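Local atomic coordinates of metallo-beta-lactamase (Simiduia agarivorans, PDB entry 6MFI), a protein that probably hydrolyses beta-lactam antibiotics, as expected of a subclass B3 metallo-beta-lactamase with two bound zinc ions. Residues A30-W43 against H253-E265. Numbering follows the deposited sequence. Where two conformers were deposited one is given.
Sequences AEHWVDSCADWDAW and HPSASQMRQRLSE. With ZN (zinc ion), chain B.
Arg260 reaches the end of helix 30-36 and donates from NE to Cys37 O at 2.8 Å, nearly straight (165°). The bond lies in the guanidinium plane and uses a lone pair of the carbonyl. NH2 adds a weak bond to Val34 O. The arm is extended from CG to NE, and Val34 CG1 sits 3.6 Å above the centre of the Arg260 guanidinium. A water links NH1 to Asp39 OD2.

Ser255 OG is gripped twice. Turned beside its own backbone N (chi1 -67°), it lies between Asp39 OD1 and Trp40 N. Ser255 OG donates to Asp39 OD1 on the anti side at 2.9 Å and accepts from Trp40 N. Ser255 CB lies over the Trp40 six-membered ring in a CH-pi contact, 3.5 Å from the centroid.

Further along, Trp33 meets Arg260 CB at its edge. Met259 CE lies over one face and Cys37 CB over the other. Leu263 packs on Ala30 and Val34, where helix 30-36 crosses helix 259-265 at -125°.

His253 NE2 binds zinc with Asp114, His115 and a water. Segment 30-43, tied to Cys62 through Cys37, thus packs directly against a zinc ligand: Trp40 CZ3 touches His253 CB at 3.8 Å, and Trp43 NE1 comes to the ring edge at CE1.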
ATOM      1  N   ALA A  30       1.337  13.540 -13.707  1.00 46.25           N
ATOM      2  CA  ALA A  30       2.231  12.396 -13.611  1.00 42.15           C
ATOM      3  C   ALA A  30       3.519  12.630 -14.389  1.00 40.54           C
ATOM      4  O   ALA A  30       4.562  12.079 -14.024  1.00 40.46           O
ATOM      5  CB  ALA A  30       1.527  11.131 -14.105  1.00 41.07           C
ATOM      6  N   GLU A  31       3.469  13.434 -15.456  1.00 39.08           N
ATOM      7  CA  GLU A  31       4.705  13.891 -16.081  1.00 37.89           C
ATOM      8  C   GLU A  31       5.490  14.779 -15.127  1.00 34.83           C
ATOM      9  O   GLU A  31       6.716  14.658 -15.015  1.00 35.08           O
ATOM     10  CB  GLU A  31       4.406  14.642 -17.379  1.00 39.72           C
ATOM     11  CG  GLU A  31       5.642  15.285 -17.997  1.00 41.28           C
ATOM     12  CD  GLU A  31       5.389  16.691 -18.505  1.00 42.42           C
ATOM     13  OE1 GLU A  31       4.233  17.006 -18.852  1.00 42.45           O
ATOM     14  OE2 GLU A  31       6.349  17.489 -18.537  1.00 43.33           O
ATOM     15  N   HIS A  32       4.795  15.684 -14.432  1.00 31.65           N
ATOM     16  CA  HIS A  32       5.437  16.476 -13.393  1.00 29.01           C
ATOM     17  C   HIS A  32       5.967  15.594 -12.272  1.00 25.84           C
ATOM     18  O   HIS A  32       6.982  15.924 -11.649  1.00 25.36           O
ATOM     19  CB  HIS A  32       4.453  17.509 -12.841  1.00 29.30           C
ATOM     20  CG  HIS A  32       5.066  18.479 -11.879  1.00 29.79           C
ATOM     21  ND1 HIS A  32       6.345  18.969 -12.028  1.00 30.68           N
ATOM     22  CD2 HIS A  32       4.575  19.049 -10.753  1.00 29.39           C
ATOM     23  CE1 HIS A  32       6.615  19.800 -11.037  1.00 30.67           C
ATOM     24  NE2 HIS A  32       5.557  19.865 -10.249  1.00 29.84           N
ATOM     25  N   TRP A  33       5.301  14.466 -12.006  1.00 23.80           N
ATOM     26  CA  TRP A  33       5.771  13.552 -10.969  1.00 22.29           C
ATOM     27  C   TRP A  33       7.095  12.907 -11.357  1.00 22.26           C
ATOM     28  O   TRP A  33       7.995  12.779 -10.520  1.00 22.17           O
ATOM     29  CB  TRP A  33       4.715  12.483 -10.691  1.00 21.10           C
ATOM     30  CG  TRP A  33       4.957  11.728  -9.418  1.00 20.24           C
ATOM     31  CD1 TRP A  33       4.403  11.983  -8.198  1.00 19.69           C
ATOM     32  CD2 TRP A  33       5.820  10.597  -9.239  1.00 19.81           C
ATOM     33  NE1 TRP A  33       4.864  11.081  -7.270  1.00 19.09           N
ATOM     34  CE2 TRP A  33       5.735  10.220  -7.883  1.00 19.14           C
ATOM     35  CE3 TRP A  33       6.653   9.867 -10.091  1.00 20.07           C
ATOM     36  CZ2 TRP A  33       6.453   9.145  -7.361  1.00 18.19           C
ATOM     37  CZ3 TRP A  33       7.364   8.801  -9.571  1.00 19.55           C
ATOM     38  CH2 TRP A  33       7.260   8.450  -8.219  1.00 18.45           C
ATOM     39  N   VAL A  34       7.227  12.486 -12.617  1.00 22.47           N
ATOM     40  CA  VAL A  34       8.487  11.906 -13.077  1.00 22.72           C
ATOM     41  C   VAL A  34       9.602  12.940 -13.002  1.00 23.23           C
ATOM     42  O   VAL A  34      10.747  12.620 -12.655  1.00 23.54           O
ATOM     43  CB  VAL A  34       8.329  11.343 -14.501  1.00 23.65           C
ATOM     44  CG1 VAL A  34       9.625  10.699 -14.967  1.00 24.66           C
ATOM     45  CG2 VAL A  34       7.191  10.337 -14.550  1.00 22.72           C
ATOM     46  N   ASP A  35       9.287  14.199 -13.313  1.00 23.56           N
ATOM     47  CA  ASP A  35      10.287  15.255 -13.216  1.00 24.63           C
ATOM     48  C   ASP A  35      10.570  15.634 -11.767  1.00 23.19           C
ATOM     49  O   ASP A  35      11.658  16.137 -11.461  1.00 23.57           O
ATOM     50  CB  ASP A  35       9.834  16.485 -14.004  1.00 26.22           C
ATOM     51  CG  ASP A  35       9.669  16.202 -15.485  1.00 28.10           C
ATOM     52  OD1 ASP A  35      10.402  15.339 -16.014  1.00 28.84           O
ATOM     53  OD2 ASP A  35       8.807  16.845 -16.122  1.00 28.77           O
ATOM     54  N   SER A  36       9.616  15.402 -10.865  1.00 20.89           N
ATOM     55  CA  SER A  36       9.771  15.806  -9.473  1.00 19.71           C
ATOM     56  C   SER A  36      10.297  14.692  -8.581  1.00 18.02           C
ATOM     57  O   SER A  36      10.970  14.976  -7.584  1.00 17.71           O
ATOM     58  CB  SER A  36       8.436  16.303  -8.910  1.00 18.95           C
ATOM     59  OG  SER A  36       7.908  17.355  -9.697  1.00 20.05           O
ATOM     60  N   CYS A  37      10.004  13.435  -8.907  1.00 17.38           N
ATOM     61  CA  CYS A  37      10.362  12.303  -8.066  1.00 17.37           C
ATOM     62  C   CYS A  37      11.253  11.334  -8.831  1.00 18.43           C
ATOM     63  O   CYS A  37      11.085  11.139 -10.039  1.00 19.57           O
ATOM     64  CB  CYS A  37       9.107  11.580  -7.564  1.00 16.49           C
ATOM     65  SG  CYS A  37       7.943  12.650  -6.678  1.00 16.54           S
ATOM     66  N   ALA A  38      12.194  10.726  -8.117  1.00 17.64           N
ATOM     67  CA  ALA A  38      13.151   9.791  -8.689  1.00 18.13           C
ATOM     68  C   ALA A  38      12.833   8.370  -8.232  1.00 17.59           C
ATOM     69  O   ALA A  38      11.922   8.131  -7.434  1.00 16.50           O
ATOM     70  CB  ALA A  38      14.579  10.186  -8.305  1.00 18.91           C
ATOM     71  N   ASP A  39      13.603   7.418  -8.752  1.00 18.29           N
ATOM     72  CA  ASP A  39      13.438   6.024  -8.365  1.00 18.15           C
ATOM     73  C   ASP A  39      14.007   5.797  -6.970  1.00 17.37           C
ATOM     74  O   ASP A  39      15.123   6.232  -6.668  1.00 17.72           O
ATOM     75  CB  ASP A  39      14.127   5.107  -9.375  1.00 19.62           C
ATOM     76  CG  ASP A  39      13.219   4.723 -10.526  1.00 20.69           C
ATOM     77  OD1 ASP A  39      12.026   4.445 -10.277  1.00 20.18           O
ATOM     78  OD2 ASP A  39      13.695   4.698 -11.680  1.00 21.78           O
ATOM     79  N   TRP A  40      13.236   5.112  -6.125  1.00 16.47           N
ATOM     80  CA  TRP A  40      13.628   4.824  -4.746  1.00 16.10           C
ATOM     81  C   TRP A  40      13.981   6.109  -4.000  1.00 16.09           C
ATOM     82  O   TRP A  40      15.030   6.225  -3.363  1.00 15.72           O
ATOM     83  CB  TRP A  40      14.786   3.827  -4.702  1.00 16.41           C
ATOM     84  CG  TRP A  40      14.468   2.508  -5.336  1.00 17.11           C
ATOM     85  CD1 TRP A  40      15.035   1.982  -6.460  1.00 18.49           C
ATOM     86  CD2 TRP A  40      13.522   1.537  -4.871  1.00 16.85           C
ATOM     87  NE1 TRP A  40      14.495   0.748  -6.730  1.00 19.07           N
ATOM     88  CE2 TRP A  40      13.564   0.451  -5.769  1.00 17.91           C
ATOM     89  CE3 TRP A  40      12.641   1.483  -3.787  1.00 15.81           C
ATOM     90  CZ2 TRP A  40      12.759  -0.675  -5.616  1.00 17.66           C
ATOM     91  CZ3 TRP A  40      11.843   0.363  -3.636  1.00 16.03           C
ATOM     92  CH2 TRP A  40      11.907  -0.700  -4.546  1.00 16.69           C
ATOM     93  N   ASP A  41      13.085   7.087  -4.092  1.00 15.74           N
ATOM     94  CA  ASP A  41      13.319   8.385  -3.483  1.00 16.45           C
ATOM     95  C   ASP A  41      13.146   8.305  -1.967  1.00 16.75           C
ATOM     96  O   ASP A  41      12.743   7.281  -1.408  1.00 16.85           O
ATOM     97  CB  ASP A  41      12.372   9.428  -4.074  1.00 16.63           C
ATOM     98  CG  ASP A  41      13.075  10.722  -4.426  1.00 17.47           C
ATOM     99  OD1 ASP A  41      14.062  11.067  -3.743  1.00 17.53           O
ATOM    100  OD2 ASP A  41      12.640  11.393  -5.385  1.00 17.75           O
ATOM    101  N   ALA A  42      13.463   9.413  -1.299  1.00 17.36           N
ATOM    102  CA  ALA A  42      13.304   9.483   0.147  1.00 17.43           C
ATOM    103  C   ALA A  42      11.836   9.329   0.528  1.00 16.59           C
ATOM    104  O   ALA A  42      10.933   9.755  -0.197  1.00 17.16           O
ATOM    105  CB  ALA A  42      13.853  10.807   0.681  1.00 17.65           C
ATOM    106  N   TRP A  43      11.604   8.705   1.685  1.00 16.20           N
ATOM    107  CA  TRP A  43      10.238   8.410   2.109  1.00 15.77           C
ATOM    108  C   TRP A  43       9.440   9.684   2.354  1.00 14.86           C
ATOM    109  O   TRP A  43       8.247   9.748   2.039  1.00 15.05           O
ATOM    110  CB  TRP A  43      10.255   7.545   3.370  1.00 16.65           C
ATOM    111  CG  TRP A  43      10.749   6.150   3.149  1.00 18.10           C
ATOM    112  CD1 TRP A  43      10.908   5.514   1.953  1.00 18.86           C
ATOM    113  CD2 TRP A  43      11.151   5.215   4.157  1.00 19.04           C
ATOM    114  NE1 TRP A  43      11.384   4.240   2.153  1.00 19.49           N
ATOM    115  CE2 TRP A  43      11.541   4.032   3.497  1.00 19.52           C
ATOM    116  CE3 TRP A  43      11.221   5.264   5.552  1.00 19.36           C
ATOM    117  CZ2 TRP A  43      11.993   2.908   4.186  1.00 19.80           C
ATOM    118  CZ3 TRP A  43      11.668   4.146   6.234  1.00 19.79           C
ATOM    119  CH2 TRP A  43      12.049   2.985   5.551  1.00 19.94           C
ATOM    120  N   HIS A 253       5.826   1.106  -2.182  1.00 14.99           N
ATOM    121  CA  HIS A 253       7.036   1.711  -2.710  1.00 16.04           C
ATOM    122  C   HIS A 253       6.886   1.781  -4.220  1.00 14.79           C
ATOM    123  O   HIS A 253       6.892   0.731  -4.879  1.00 14.79           O
ATOM    124  CB  HIS A 253       8.270   0.898  -2.327  1.00 18.97           C
ATOM    125  CG  HIS A 253       8.520   0.841  -0.852  1.00 21.92           C
ATOM    126  ND1 HIS A 253       9.181   1.840  -0.171  1.00 22.82           N
ATOM    127  CD2 HIS A 253       8.195  -0.094   0.072  1.00 22.69           C
ATOM    128  CE1 HIS A 253       9.253   1.522   1.109  1.00 23.30           C
ATOM    129  NE2 HIS A 253       8.662   0.354   1.283  1.00 23.52           N
ATOM    130  N   PRO A 254       6.731   2.970  -4.809  1.00 15.58           N
ATOM    131  CA  PRO A 254       6.397   3.044  -6.242  1.00 15.66           C
ATOM    132  C   PRO A 254       7.394   2.345  -7.147  1.00 16.12           C
ATOM    133  O   PRO A 254       6.992   1.769  -8.164  1.00 16.25           O
ATOM    134  CB  PRO A 254       6.356   4.555  -6.510  1.00 16.09           C
ATOM    135  CG  PRO A 254       6.044   5.160  -5.178  1.00 15.82           C
ATOM    136  CD  PRO A 254       6.749   4.298  -4.173  1.00 15.84           C
ATOM    137  N   SER A 255       8.684   2.366  -6.807  1.00 16.23           N
ATOM    138  CA  SER A 255       9.679   1.721  -7.651  1.00 17.19           C
ATOM    139  C   SER A 255       9.618   0.200  -7.586  1.00 17.47           C
ATOM    140  O   SER A 255      10.282  -0.460  -8.392  1.00 18.72           O
ATOM    141  CB  SER A 255      11.079   2.202  -7.269  1.00 18.12           C
ATOM    142  OG  SER A 255      11.249   3.576  -7.576  1.00 16.96           O
ATOM    143  N   ALA A 256       8.844  -0.370  -6.657  1.00 16.91           N
ATOM    144  CA  ALA A 256       8.698  -1.821  -6.609  1.00 17.98           C
ATOM    145  C   ALA A 256       8.000  -2.355  -7.853  1.00 18.52           C
ATOM    146  O   ALA A 256       8.276  -3.481  -8.282  1.00 19.67           O
ATOM    147  CB  ALA A 256       7.937  -2.238  -5.351  1.00 17.81           C
ATOM    148  N   SER A 257       7.095  -1.570  -8.440  1.00 17.86           N
ATOM    149  CA  SER A 257       6.415  -1.942  -9.674  0.81 17.92           C
ATOM    150  C   SER A 257       6.872  -1.099 -10.858  1.00 19.30           C
ATOM    151  O   SER A 257       6.196  -1.068 -11.892  1.00 20.28           O
ATOM    152  CB  SER A 257       4.899  -1.836  -9.501  0.81 17.36           C
ATOM    153  OG  SER A 257       4.535  -0.593  -8.922  0.81 16.30           O
ATOM    154  N   GLN A 258       8.010  -0.413 -10.724  1.00 19.91           N
ATOM    155  CA  GLN A 258       8.546   0.452 -11.775  1.00 21.97           C
ATOM    156  C   GLN A 258       7.515   1.492 -12.203  1.00 21.91           C
ATOM    157  O   GLN A 258       7.346   1.781 -13.390  1.00 23.04           O
ATOM    158  CB  GLN A 258       9.030  -0.370 -12.972  1.00 24.30           C
ATOM    159  CG  GLN A 258      10.050  -1.438 -12.611  1.00 25.37           C
ATOM    160  CD  GLN A 258      10.794  -1.970 -13.820  1.00 27.73           C
ATOM    161  OE1 GLN A 258      11.025  -1.249 -14.790  1.00 29.11           O
ATOM    162  NE2 GLN A 258      11.180  -3.239 -13.764  1.00 28.13           N
ATOM    163  N   MET A 259       6.815   2.058 -11.216  1.00 20.63           N
ATOM    164  CA  MET A 259       5.773   3.040 -11.503  1.00 20.30           C
ATOM    165  C   MET A 259       6.337   4.257 -12.223  1.00 20.27           C
ATOM    166  O   MET A 259       5.696   4.804 -13.126  1.00 20.48           O
ATOM    167  CB  MET A 259       5.078   3.464 -10.210  1.00 20.08           C
ATOM    168  CG  MET A 259       3.729   4.127 -10.420  1.00 21.20           C
ATOM    169  SD  MET A 259       2.940   4.563  -8.862  1.00 21.52           S
ATOM    170  CE  MET A 259       3.680   6.162  -8.558  1.00 21.46           C
ATOM    171  N   ARG A 260       7.534   4.699 -11.831  1.00 20.67           N
ATOM    172  CA  ARG A 260       8.133   5.861 -12.480  1.00 22.08           C
ATOM    173  C   ARG A 260       8.506   5.557 -13.926  1.00 23.86           C
ATOM    174  O   ARG A 260       8.300   6.392 -14.814  1.00 25.28           O
ATOM    175  CB  ARG A 260       9.361   6.327 -11.699  1.00 22.20           C
ATOM    176  CG  ARG A 260       9.945   7.632 -12.211  1.00 23.82           C
ATOM    177  CD  ARG A 260      11.272   7.951 -11.546  1.00 24.55           C
ATOM    178  NE  ARG A 260      11.785   9.251 -11.964  1.00 26.61           N
ATOM    179  CZ  ARG A 260      12.466   9.460 -13.085  1.00 28.92           C
ATOM    180  NH1 ARG A 260      12.721   8.452 -13.908  1.00 29.93           N
ATOM    181  NH2 ARG A 260      12.894  10.679 -13.385  1.00 30.29           N
ATOM    182  N   GLN A 261       9.056   4.368 -14.182  1.00 23.92           N
ATOM    183  CA  GLN A 261       9.400   4.003 -15.552  1.00 26.17           C
ATOM    184  C   GLN A 261       8.152   3.836 -16.411  1.00 26.48           C
ATOM    185  O   GLN A 261       8.129   4.268 -17.568  1.00 28.16           O
ATOM    186  CB  GLN A 261      10.240   2.726 -15.564  1.00 26.91           C
ATOM    187  CG  GLN A 261      11.535   2.835 -14.775  1.00 27.37           C
ATOM    188  CD  GLN A 261      11.398   2.326 -13.353  1.00 25.91           C
ATOM    189  OE1 GLN A 261      10.720   2.935 -12.524  1.00 24.46           O
ATOM    190  NE2 GLN A 261      12.051   1.207 -13.060  1.00 26.22           N
ATOM    191  N   ARG A 262       7.103   3.220 -15.861  1.00 25.40           N
ATOM    192  CA  ARG A 262       5.860   3.074 -16.612  1.00 26.39           C
ATOM    193  C   ARG A 262       5.231   4.430 -16.909  1.00 27.53           C
ATOM    194  O   ARG A 262       4.624   4.623 -17.969  1.00 28.61           O
ATOM    195  CB  ARG A 262       4.881   2.186 -15.844  1.00 25.09           C
ATOM    196  CG  ARG A 262       5.314   0.736 -15.720  1.00 25.04           C
ATOM    197  CD  ARG A 262       4.289  -0.077 -14.945  1.00 24.01           C
ATOM    198  NE  ARG A 262       4.229   0.315 -13.540  1.00 22.86           N
ATOM    199  CZ  ARG A 262       3.168   0.142 -12.760  1.00 22.33           C
ATOM    200  NH1 ARG A 262       2.067  -0.417 -13.247  1.00 23.22           N
ATOM    201  NH2 ARG A 262       3.203   0.529 -11.492  1.00 20.91           N
ATOM    202  N   LEU A 263       5.363   5.383 -15.982  1.00 27.55           N
ATOM    203  CA  LEU A 263       4.828   6.721 -16.216  1.00 29.57           C
ATOM    204  C   LEU A 263       5.627   7.458 -17.285  1.00 34.19           C
ATOM    205  O   LEU A 263       5.054   8.174 -18.116  1.00 35.77           O
ATOM    206  CB  LEU A 263       4.822   7.519 -14.913  1.00 27.16           C
ATOM    207  CG  LEU A 263       3.685   7.250 -13.925  1.00 25.00           C
ATOM    208  CD1 LEU A 263       3.846   8.109 -12.680  1.00 23.72           C
ATOM    209  CD2 LEU A 263       2.335   7.497 -14.578  1.00 25.34           C
ATOM    210  N   SER A 264       6.950   7.290 -17.285  1.00 36.92           N
ATOM    211  CA  SER A 264       7.794   8.024 -18.222  1.00 41.19           C
ATOM    212  C   SER A 264       7.832   7.361 -19.594  1.00 44.71           C
ATOM    213  O   SER A 264       7.874   8.052 -20.619  1.00 45.54           O
ATOM    214  CB  SER A 264       9.209   8.149 -17.659  1.00 42.22           C
ATOM    215  OG  SER A 264      10.167   8.234 -18.700  1.00 45.27           O
ATOM    216  N   GLU A 265       7.813   6.028 -19.635  1.00 46.95           N
ATOM    217  CA  GLU A 265       8.007   5.292 -20.877  1.00 51.14           C
ATOM    218  C   GLU A 265       6.736   5.140 -21.700  1.00 52.63           C
ATOM    219  O   GLU A 265       6.807   5.169 -22.934  1.00 55.03           O
ATOM    220  CB  GLU A 265       8.567   3.895 -20.584  1.00 50.98           C
ATOM    221  CG  GLU A 265      10.045   3.732 -20.880  1.00 52.92           C
ATOM    222  CD  GLU A 265      10.685   2.655 -20.027  1.00 52.50           C
ATOM    223  OE1 GLU A 265       9.971   1.715 -19.611  1.00 51.88           O
ATOM    224  OE2 GLU A 265      11.902   2.757 -19.762  1.00 53.93           O
TER
HETATM  225 ZN    ZN B 401       8.038   0.046   3.260  1.00 10.69          ZN
HETATM  226  O   HOH W   1      12.388   5.887 -13.974  1.00 22.83           O
HETATM  227  O   HOH W   2       8.694  -1.079   4.760  1.00 11.01           O